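Local structure of N-(5'-phosphoribosyl)anthranilate isomerase (Pyrococcus furiosus, 4AAJ) at residues 116-124 with 145-154; 73-84 with 91-102. The protein catalyses the isomerisation of N-(5-phospho-beta-D-ribosyl)anthranilate to 1-(2-carboxyphenylamino)-1-deoxy-D-ribulose 5-phosphate, the third of five steps from chorismate to L-tryptophan. All blocks are in the same frame, centred on the assembly; numbering follows the deposited sequence.

Contacts 1 and 2 are two strand pairings in one eight-stranded parallel barrel. Contact 2 pairs strands 72-76 and 95-98; contact 1 pairs strands 117-123 and 149-153. Their centres lie about 11 Å apart. Strands 95-98 and 117-123 are neighbours, so the two contacts join edge to edge in a four-strand run. Probable hydrogen bonds at that seam link Met119 N to Ile96 O and Met119 O to Val98 N, each at 2.8 Å. Phe73 and Gln97 of contact 2 also touch Met119 of contact 1. In TIM barrels the active site lies at the C-terminal ends of the strands, here the ends near His99 and Asp153.

Contact 1. Residues 116-124 with 145-154; sequences VFVMKAFRV and YNADMVLLDT
Lys120 lays its aliphatic chain over one face of the Tyr145 ring. CG stands anti to the backbone N (chi1 175°), and the chain stays extended until it bends at chi4. Lys120 CE therefore sits over the centre of the Tyr145 ring, 3.6 Å from its centroid. NZ makes a cation-pi contact with the same face, and a water bridges NZ to Tyr145 OH. Phe122 comes edge-on: its CZ lies 3.9 Å from Tyr145 CD1, with the ring planes at 75° in an offset edge-to-face pair. The CD1 side of Phe122 meets Val150 CG1. On the other side of the sheet Met119 SD lies 3.6 Å from Met149 CG. Asp148 puts CB over the face of Phe117, while OD2 takes the N-H of Val118 at 2.9 Å through its anti lone pair. The bond is nearly straight, 169°, and OD2 also forms a salt bridge with Lys111. Asp153 OD2 is buried against Ala121 CB, 3.6 Å away, with no polar partner in the model. Parallel backbone bonds join 118-124 to 149-153, the last from Val124 N to Asp153 O. Helix 131-144 connects the strands, making this a beta-alpha-beta unit of the TIM barrel.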
loop_
_atom_site.group_PDB
_atom_site.type_symbol
_atom_site.label_atom_id
_atom_site.label_comp_id
_atom_site.label_asym_id
_atom_site.label_seq_id
_atom_site.Cartn_x
_atom_site.Cartn_y
_atom_site.Cartn_z
ATOM N N VAL A 116 -8.497 13.574 1.547
ATOM C CA VAL A 116 -7.591 12.509 1.123
ATOM C C VAL A 116 -8.262 11.143 1.160
ATOM O O VAL A 116 -9.128 10.888 2.005
ATOM C CB VAL A 116 -6.283 12.456 1.952
ATOM C CG1 VAL A 116 -5.392 13.652 1.636
ATOM C CG2 VAL A 116 -6.561 12.360 3.450
ATOM N N PHE A 117 -7.890 10.295 0.209
ATOM C CA PHE A 117 -8.232 8.875 0.233
ATOM C C PHE A 117 -7.240 8.177 1.161
ATOM O O PHE A 117 -6.037 8.327 0.994
ATOM C CB PHE A 117 -8.110 8.319 -1.180
ATOM C CG PHE A 117 -8.450 6.856 -1.310
ATOM C CD1 PHE A 117 -7.554 5.867 -0.894
ATOM C CD2 PHE A 117 -9.651 6.465 -1.906
ATOM C CE1 PHE A 117 -7.854 4.519 -1.030
ATOM C CE2 PHE A 117 -9.956 5.112 -2.057
ATOM C CZ PHE A 117 -9.061 4.141 -1.624
ATOM N N VAL A 118 -7.749 7.418 2.127
ATOM C CA VAL A 118 -6.896 6.805 3.146
ATOM C C VAL A 118 -6.819 5.292 3.041
ATOM O O VAL A 118 -7.836 4.584 3.177
ATOM C CB VAL A 118 -7.345 7.176 4.581
ATOM C CG1 VAL A 118 -6.398 6.547 5.605
ATOM C CG2 VAL A 118 -7.385 8.687 4.768
ATOM N N MET A 119 -5.606 4.786 2.828
ATOM C CA MET A 119 -5.384 3.360 2.933
ATOM C C MET A 119 -4.665 3.120 4.245
ATOM O O MET A 119 -3.659 3.774 4.536
ATOM C CB MET A 119 -4.576 2.821 1.760
ATOM C CG MET A 119 -4.326 1.319 1.866
ATOM S SD MET A 119 -4.099 0.497 0.281
ATOM C CE MET A 119 -2.671 1.408 -0.303
ATOM N N LYS A 120 -5.210 2.232 5.067
ATOM C CA LYS A 120 -4.542 1.891 6.321
ATOM C C LYS A 120 -3.993 0.476 6.267
ATOM O O LYS A 120 -4.657 -0.442 5.774
ATOM C CB LYS A 120 -5.442 2.086 7.562
ATOM C CG LYS A 120 -4.726 1.607 8.831
ATOM C CD LYS A 120 -5.317 2.068 10.147
ATOM C CE LYS A 120 -4.797 1.174 11.269
ATOM N NZ LYS A 120 -3.471 1.591 11.805
ATOM N N ALA A 121 -2.772 0.316 6.769
ATOM C CA ALA A 121 -2.072 -0.962 6.825
ATOM C C ALA A 121 -2.332 -1.701 8.125
ATOM O O ALA A 121 -2.255 -1.116 9.211
ATOM C CB ALA A 121 -0.574 -0.744 6.664
ATOM N N PHE A 122 -2.635 -2.989 8.004
ATOM C CA PHE A 122 -2.835 -3.855 9.157
ATOM C C PHE A 122 -1.911 -5.064 9.021
ATOM O O PHE A 122 -1.820 -5.683 7.954
ATOM C CB PHE A 122 -4.305 -4.294 9.266
ATOM C CG PHE A 122 -5.267 -3.168 9.558
ATOM C CD1 PHE A 122 -5.821 -2.415 8.518
ATOM C CD2 PHE A 122 -5.646 -2.870 10.867
ATOM C CE1 PHE A 122 -6.721 -1.389 8.779
ATOM C CE2 PHE A 122 -6.545 -1.844 11.134
ATOM C CZ PHE A 122 -7.082 -1.097 10.086
ATOM N N ARG A 123 -1.214 -5.394 10.104
ATOM C CA ARG A 123 -0.352 -6.564 10.117
ATOM C C ARG A 123 -1.184 -7.840 10.260
ATOM O O ARG A 123 -2.083 -7.922 11.101
ATOM C CB ARG A 123 0.706 -6.457 11.234
ATOM C CG ARG A 123 1.523 -7.725 11.468
ATOM C CD ARG A 123 2.447 -8.049 10.297
ATOM N NE ARG A 123 3.812 -7.564 10.503
ATOM C CZ ARG A 123 4.703 -7.384 9.527
ATOM N NH1 ARG A 123 4.376 -7.632 8.263
ATOM N NH2 ARG A 123 5.920 -6.943 9.819
ATOM N N VAL A 124 -0.902 -8.819 9.407
ATOM C CA VAL A 124 -1.427 -10.166 9.605
ATOM C C VAL A 124 -0.309 -11.027 10.205
ATOM O O VAL A 124 0.877 -10.765 9.962
ATOM C CB VAL A 124 -1.985 -10.803 8.303
ATOM C CG1 VAL A 124 -3.164 -9.998 7.763
ATOM C CG2 VAL A 124 -0.907 -10.956 7.239
ATOM N N TYR A 145 -11.423 1.680 12.530
ATOM C CA TYR A 145 -10.962 2.795 11.698
ATOM C C TYR A 145 -11.936 2.979 10.539
ATOM O O TYR A 145 -12.682 2.065 10.205
ATOM C CB TYR A 145 -9.543 2.530 11.188
ATOM C CG TYR A 145 -8.526 2.327 12.295
ATOM C CD1 TYR A 145 -8.428 1.111 12.963
ATOM C CD2 TYR A 145 -7.672 3.355 12.684
ATOM C CE1 TYR A 145 -7.508 0.920 13.982
ATOM C CE2 TYR A 145 -6.747 3.171 13.699
ATOM C CZ TYR A 145 -6.669 1.957 14.344
ATOM O OH TYR A 145 -5.755 1.768 15.356
ATOM N N ASN A 146 -11.951 4.170 9.950
ATOM C CA ASN A 146 -12.832 4.459 8.823
ATOM C C ASN A 146 -12.012 4.627 7.540
ATOM O O ASN A 146 -12.154 5.615 6.811
ATOM C CB ASN A 146 -13.683 5.702 9.128
ATOM C CG ASN A 146 -14.643 6.053 8.006
ATOM O OD1 ASN A 146 -15.333 5.187 7.470
ATOM N ND2 ASN A 146 -14.685 7.334 7.641
ATOM N N ALA A 147 -11.149 3.648 7.271
ATOM C CA ALA A 147 -10.236 3.722 6.130
ATOM C C ALA A 147 -10.960 3.413 4.828
ATOM O O ALA A 147 -11.862 2.575 4.796
ATOM C CB ALA A 147 -9.047 2.790 6.327
ATOM N N ASP A 148 -10.569 4.107 3.760
ATOM C CA ASP A 148 -11.109 3.879 2.419
ATOM C C ASP A 148 -10.640 2.570 1.786
ATOM O O ASP A 148 -11.307 2.027 0.906
ATOM C CB ASP A 148 -10.749 5.045 1.504
ATOM C CG ASP A 148 -11.343 6.355 1.984
ATOM O OD1 ASP A 148 -12.591 6.474 1.959
ATOM O OD2 ASP A 148 -10.579 7.248 2.421
ATOM N N MET A 149 -9.472 2.088 2.200
ATOM C CA MET A 149 -8.950 0.808 1.709
ATOM C C MET A 149 -8.096 0.188 2.793
ATOM O O MET A 149 -7.454 0.897 3.566
ATOM C CB MET A 149 -8.143 0.997 0.413
ATOM C CG MET A 149 -7.598 -0.291 -0.226
ATOM S SD MET A 149 -8.821 -1.604 -0.513
ATOM C CE MET A 149 -9.850 -0.800 -1.745
ATOM N N VAL A 150 -8.113 -1.138 2.858
ATOM C CA VAL A 150 -7.301 -1.870 3.816
ATOM C C VAL A 150 -6.106 -2.489 3.096
ATOM O O VAL A 150 -6.244 -3.142 2.057
ATOM C CB VAL A 150 -8.130 -2.977 4.529
ATOM C CG1 VAL A 150 -7.228 -3.999 5.195
ATOM C CG2 VAL A 150 -9.074 -2.375 5.551
ATOM N N LEU A 151 -4.926 -2.297 3.658
ATOM C CA LEU A 151 -3.744 -2.965 3.163
ATOM C C LEU A 151 -3.344 -3.976 4.230
ATOM O O LEU A 151 -3.315 -3.635 5.411
ATOM C CB LEU A 151 -2.614 -1.959 2.907
ATOM C CG LEU A 151 -1.217 -2.501 2.577
ATOM C CD1 LEU A 151 -1.149 -3.168 1.217
ATOM C CD2 LEU A 151 -0.194 -1.365 2.657
ATOM N N LEU A 152 -3.103 -5.217 3.819
ATOM C CA LEU A 152 -2.675 -6.272 4.745
ATOM C C LEU A 152 -1.216 -6.602 4.494
ATOM O O LEU A 152 -0.854 -6.989 3.384
ATOM C CB LEU A 152 -3.536 -7.534 4.587
ATOM C CG LEU A 152 -5.044 -7.439 4.856
ATOM C CD1 LEU A 152 -5.670 -8.830 4.719
ATOM C CD2 LEU A 152 -5.347 -6.835 6.214
ATOM N N ASP A 153 -0.387 -6.432 5.526
ATOM C CA ASP A 153 1.051 -6.719 5.448
ATOM C C ASP A 153 1.337 -8.130 5.904
ATOM O O ASP A 153 1.074 -8.460 7.059
ATOM C CB ASP A 153 1.855 -5.797 6.369
ATOM C CG ASP A 153 1.718 -4.345 6.022
ATOM O OD1 ASP A 153 1.735 -4.004 4.821
ATOM O OD2 ASP A 153 1.614 -3.536 6.969
ATOM N N THR A 154 1.897 -8.940 5.009
ATOM C CA THR A 154 2.338 -10.298 5.332
ATOM C C THR A 154 3.649 -10.272 6.124
ATOM O O THR A 154 4.618 -9.620 5.728
ATOM C CB THR A 154 2.498 -11.153 4.054
ATOM O OG1 THR A 154 1.210 -11.385 3.473
ATOM C CG2 THR A 154 3.167 -12.502 4.363
HETATM O O HOH W 1 -3.277 0.419 14.309
#

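Contact 2. Residues 73-84 with 91-102; sequences FLVSTMVGFSEW and TGAQYIQVHSNA
Phe73 turns one ring face to Tyr95, whose CB lies over the centre, 3.7 Å from the centroid. The Tyr95 ring is oblique to that of Phe73, with planes at 55°, and CD2 touches Phe73 CZ. The backbone of Ile96 borders the edge of the Phe73 ring. Val75 and Gln97 run alongside each other in the same direction. Gln97 is extended, chi1 of 176° swinging CG away from its own N, and its amide runs along both methyls of Val75, Gln97 NE2 to Val75 CG1 3.7 Å. Gln97 OE1 is hydrogen-bonded to Lys24 NZ. On the opposite face of the sheet from Val75 and Gln97, Leu74 sets CB against Ala93 CB at 3.8 Å and CD2 against Thr91. The strands are parallel and joined by helix 81-91, so this is a beta-alpha-beta unit of the TIM barrel. Trp84, on that helix, packs back on the strand it leads to. Ile96 CD1 lies over one face of its indole, displaced toward the rim, and Val98 CG2 touches CZ2. Met78 CE covers the centre of the opposite face. Ile96 CB also meets Trp84 CZ3 at 3.7 Å. The loops after the strands are tied at Met78 O, which takes two donors from opposite faces of its carbonyl plane. Trp84 NE1 hydrogen-bonds to Met78 O at 2.9 Å, and Ser100 OG donates to Met78 O at 2.7 Å. Ser100 OG stands between its own backbone N and carbonyl carbon (chi1 70°) and also accepts from Ala102 N, an ST turn. Beside it, Val79 CG2 rests 3.9 Å from Ser100 CB.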
loop_
_atom_site.group_PDB
_atom_site.type_symbol
_atom_site.label_atom_id
_atom_site.label_comp_id
_atom_site.label_asym_id
_atom_site.label_seq_id
_atom_site.Cartn_x
_atom_site.Cartn_y
_atom_site.Cartn_z
ATOM N N PHE A 73 0.371 7.370 -3.455
ATOM C CA PHE A 73 0.125 7.326 -2.025
ATOM C C PHE A 73 1.316 7.930 -1.274
ATOM O O PHE A 73 2.449 7.565 -1.533
ATOM C CB PHE A 73 -0.123 5.883 -1.587
ATOM C CG PHE A 73 -1.528 5.407 -1.892
ATOM C CD1 PHE A 73 -1.866 4.955 -3.169
ATOM C CD2 PHE A 73 -2.509 5.454 -0.907
ATOM C CE1 PHE A 73 -3.181 4.552 -3.457
ATOM C CE2 PHE A 73 -3.817 5.043 -1.177
ATOM C CZ PHE A 73 -4.147 4.598 -2.459
ATOM N N LEU A 74 1.032 8.854 -0.367
ATOM C CA LEU A 74 2.044 9.320 0.598
ATOM C C LEU A 74 2.076 8.292 1.732
ATOM O O LEU A 74 1.115 8.171 2.492
ATOM C CB LEU A 74 1.653 10.698 1.109
ATOM C CG LEU A 74 2.671 11.475 1.949
ATOM C CD1 LEU A 74 3.808 11.908 1.031
ATOM C CD2 LEU A 74 1.983 12.669 2.605
ATOM N N VAL A 75 3.171 7.532 1.816
ATOM C CA VAL A 75 3.259 6.352 2.692
ATOM C C VAL A 75 4.124 6.735 3.876
ATOM O O VAL A 75 5.228 7.226 3.683
ATOM C CB VAL A 75 3.936 5.174 1.968
ATOM C CG1 VAL A 75 4.002 3.932 2.850
ATOM C CG2 VAL A 75 3.224 4.854 0.647
ATOM N N SER A 76 3.636 6.517 5.089
ATOM C CA SER A 76 4.434 6.880 6.255
ATOM C C SER A 76 4.043 6.097 7.508
ATOM O O SER A 76 2.912 5.596 7.625
ATOM C CB SER A 76 4.278 8.365 6.527
ATOM O OG SER A 76 5.197 8.818 7.524
ATOM N N THR A 77 4.990 6.022 8.443
ATOM C CA THR A 77 4.728 5.453 9.759
ATOM C C THR A 77 4.372 6.540 10.772
ATOM O O THR A 77 4.222 6.252 11.958
ATOM C CB THR A 77 5.956 4.665 10.252
ATOM O OG1 THR A 77 7.099 5.524 10.226
ATOM C CG2 THR A 77 6.220 3.458 9.358
ATOM N N MET A 78 4.227 7.781 10.319
ATOM C CA MET A 78 3.796 8.861 11.217
ATOM C C MET A 78 2.515 8.481 11.947
ATOM O O MET A 78 1.631 7.844 11.377
ATOM C CB MET A 78 3.540 10.145 10.443
ATOM C CG MET A 78 4.789 10.837 9.949
ATOM S SD MET A 78 4.363 12.329 9.050
ATOM C CE MET A 78 3.565 11.665 7.586
ATOM N N VAL A 79 2.440 8.890 13.212
ATOM C CA VAL A 79 1.307 8.606 14.080
ATOM C C VAL A 79 0.418 9.847 14.232
ATOM O O VAL A 79 -0.808 9.744 14.261
ATOM C CB VAL A 79 1.788 8.171 15.489
ATOM C CG1 VAL A 79 0.599 7.939 16.416
ATOM C CG2 VAL A 79 2.658 6.922 15.413
ATOM N N GLY A 80 1.046 11.011 14.307
ATOM C CA GLY A 80 0.368 12.241 14.729
ATOM C C GLY A 80 -0.513 12.895 13.683
ATOM O O GLY A 80 -0.097 13.100 12.535
ATOM N N PHE A 81 -1.736 13.229 14.098
ATOM C CA PHE A 81 -2.672 13.964 13.252
ATOM C C PHE A 81 -1.980 15.141 12.567
ATOM O O PHE A 81 -2.087 15.312 11.355
ATOM C CB PHE A 81 -3.883 14.454 14.068
ATOM C CG PHE A 81 -4.700 15.504 13.366
ATOM C CD1 PHE A 81 -5.483 15.174 12.259
ATOM C CD2 PHE A 81 -4.676 16.832 13.802
ATOM C CE1 PHE A 81 -6.222 16.150 11.601
ATOM C CE2 PHE A 81 -5.415 17.807 13.150
ATOM C CZ PHE A 81 -6.182 17.469 12.047
ATOM N N SER A 82 -1.271 15.949 13.341
ATOM C CA SER A 82 -0.672 17.168 12.794
ATOM C C SER A 82 0.590 16.987 11.947
ATOM O O SER A 82 0.846 17.791 11.046
ATOM C CB SER A 82 -0.475 18.221 13.884
ATOM O OG SER A 82 -1.737 18.567 14.426
ATOM N N GLU A 83 1.379 15.939 12.191
ATOM C CA GLU A 83 2.469 15.674 11.254
ATOM C C GLU A 83 1.932 15.167 9.911
ATOM O O GLU A 83 2.488 15.507 8.889
ATOM C CB GLU A 83 3.586 14.767 11.806
ATOM C CG GLU A 83 3.141 13.446 12.401
ATOM C CD GLU A 83 4.293 12.653 13.020
ATOM O OE1 GLU A 83 5.475 12.991 12.767
ATOM O OE2 GLU A 83 4.015 11.686 13.761
ATOM N N TRP A 84 0.866 14.374 9.936
ATOM C CA TRP A 84 0.153 13.999 8.700
ATOM C C TRP A 84 -0.363 15.192 7.938
ATOM O O TRP A 84 -0.112 15.321 6.736
ATOM C CB TRP A 84 -0.973 13.019 8.999
ATOM C CG TRP A 84 -0.505 11.596 8.942
ATOM C CD1 TRP A 84 -0.352 10.700 9.997
ATOM C CD2 TRP A 84 -0.088 10.865 7.747
ATOM N NE1 TRP A 84 0.109 9.488 9.548
ATOM C CE2 TRP A 84 0.289 9.522 8.196
ATOM C CE3 TRP A 84 -0.015 11.173 6.381
ATOM C CZ2 TRP A 84 0.726 8.546 7.311
ATOM C CZ3 TRP A 84 0.426 10.175 5.504
ATOM C CH2 TRP A 84 0.791 8.899 5.954
ATOM N N THR A 91 3.162 18.335 0.485
ATOM C CA THR A 91 3.341 17.517 -0.720
ATOM C C THR A 91 2.234 17.590 -1.784
ATOM O O THR A 91 2.466 17.187 -2.924
ATOM C CB THR A 91 3.491 16.018 -0.404
ATOM O OG1 THR A 91 2.309 15.570 0.289
ATOM C CG2 THR A 91 4.755 15.748 0.438
ATOM N N GLY A 92 1.051 18.057 -1.392
ATOM C CA GLY A 92 -0.129 18.054 -2.268
ATOM C C GLY A 92 -0.744 16.669 -2.465
ATOM O O GLY A 92 -1.522 16.448 -3.404
ATOM N N ALA A 93 -0.430 15.737 -1.568
ATOM C CA ALA A 93 -0.917 14.356 -1.692
ATOM C C ALA A 93 -2.439 14.309 -1.629
ATOM O O ALA A 93 -3.060 15.036 -0.845
ATOM C CB ALA A 93 -0.338 13.482 -0.574
ATOM N N GLN A 94 -3.026 13.427 -2.431
ATOM C CA GLN A 94 -4.478 13.195 -2.375
ATOM C C GLN A 94 -4.809 11.794 -1.868
ATOM O O GLN A 94 -5.993 11.460 -1.621
ATOM C CB GLN A 94 -5.093 13.419 -3.750
ATOM C CG GLN A 94 -5.048 14.871 -4.193
ATOM C CD GLN A 94 -5.583 15.045 -5.595
ATOM O OE1 GLN A 94 -4.950 14.637 -6.561
ATOM N NE2 GLN A 94 -6.758 15.648 -5.711
ATOM N N TYR A 95 -3.754 10.998 -1.700
ATOM C CA TYR A 95 -3.835 9.602 -1.274
ATOM C C TYR A 95 -2.794 9.420 -0.204
ATOM O O TYR A 95 -1.642 9.817 -0.405
ATOM C CB TYR A 95 -3.496 8.652 -2.431
ATOM C CG TYR A 95 -4.485 8.747 -3.577
ATOM C CD1 TYR A 95 -4.339 9.717 -4.573
ATOM C CD2 TYR A 95 -5.562 7.863 -3.654
ATOM C CE1 TYR A 95 -5.258 9.813 -5.622
ATOM C CE2 TYR A 95 -6.489 7.948 -4.684
ATOM C CZ TYR A 95 -6.328 8.918 -5.664
ATOM O OH TYR A 95 -7.243 8.980 -6.692
ATOM N N ILE A 96 -3.186 8.824 0.915
ATOM C CA ILE A 96 -2.213 8.485 1.971
ATOM C C ILE A 96 -2.297 7.029 2.384
ATOM O O ILE A 96 -3.362 6.397 2.313
ATOM C CB ILE A 96 -2.327 9.406 3.206
ATOM C CG1 ILE A 96 -3.604 9.126 4.025
ATOM C CG2 ILE A 96 -2.224 10.867 2.782
ATOM C CD1 ILE A 96 -3.646 9.887 5.347
ATOM N N GLN A 97 -1.157 6.500 2.809
ATOM C CA GLN A 97 -1.084 5.129 3.271
ATOM C C GLN A 97 -0.497 5.177 4.662
ATOM O O GLN A 97 0.657 5.568 4.860
ATOM C CB GLN A 97 -0.260 4.282 2.326
ATOM C CG GLN A 97 -0.061 2.843 2.782
ATOM C CD GLN A 97 0.630 2.028 1.717
ATOM O OE1 GLN A 97 0.309 2.139 0.538
ATOM N NE2 GLN A 97 1.594 1.224 2.123
ATOM N N VAL A 98 -1.332 4.835 5.635
ATOM C CA VAL A 98 -0.955 4.961 7.034
ATOM C C VAL A 98 -0.464 3.617 7.581
ATOM O O VAL A 98 -1.233 2.647 7.623
ATOM C CB VAL A 98 -2.145 5.475 7.872
ATOM C CG1 VAL A 98 -1.728 5.622 9.328
ATOM C CG2 VAL A 98 -2.665 6.809 7.323
ATOM N N HIS A 99 0.813 3.560 7.979
ATOM C CA HIS A 99 1.353 2.366 8.638
ATOM C C HIS A 99 1.757 2.713 10.042
ATOM O O HIS A 99 2.943 2.808 10.386
ATOM C CB HIS A 99 2.496 1.737 7.826
ATOM C CG HIS A 99 3.096 0.490 8.453
ATOM N ND1 HIS A 99 2.388 -0.347 9.239
ATOM C CD2 HIS A 99 4.377 -0.051 8.362
ATOM C CE1 HIS A 99 3.179 -1.360 9.645
ATOM N NE2 HIS A 99 4.394 -1.181 9.101
ATOM N N SER A 100 0.749 2.912 10.896
ATOM C CA SER A 100 1.002 3.287 12.293
ATOM C C SER A 100 -0.257 3.130 13.115
ATOM O O SER A 100 -1.289 2.787 12.565
ATOM C CB SER A 100 1.440 4.746 12.405
ATOM O OG SER A 100 0.356 5.613 12.104
ATOM N N ASN A 101 -0.142 3.436 14.411
ATOM C CA ASN A 101 -1.269 3.419 15.358
ATOM C C ASN A 101 -1.992 4.761 15.481
ATOM O O ASN A 101 -2.605 5.047 16.522
ATOM C CB ASN A 101 -0.803 2.950 16.748
ATOM C CG ASN A 101 -0.270 1.526 16.739
ATOM O OD1 ASN A 101 -0.680 0.695 15.921
ATOM N ND2 ASN A 101 0.654 1.238 17.651
ATOM N N ALA A 102 -1.915 5.582 14.427
ATOM C CA ALA A 102 -2.713 6.809 14.335
ATOM C C ALA A 102 -4.173 6.457 14.600
ATOM O O ALA A 102 -4.711 5.523 14.016
ATOM C CB ALA A 102 -2.562 7.452 12.960
#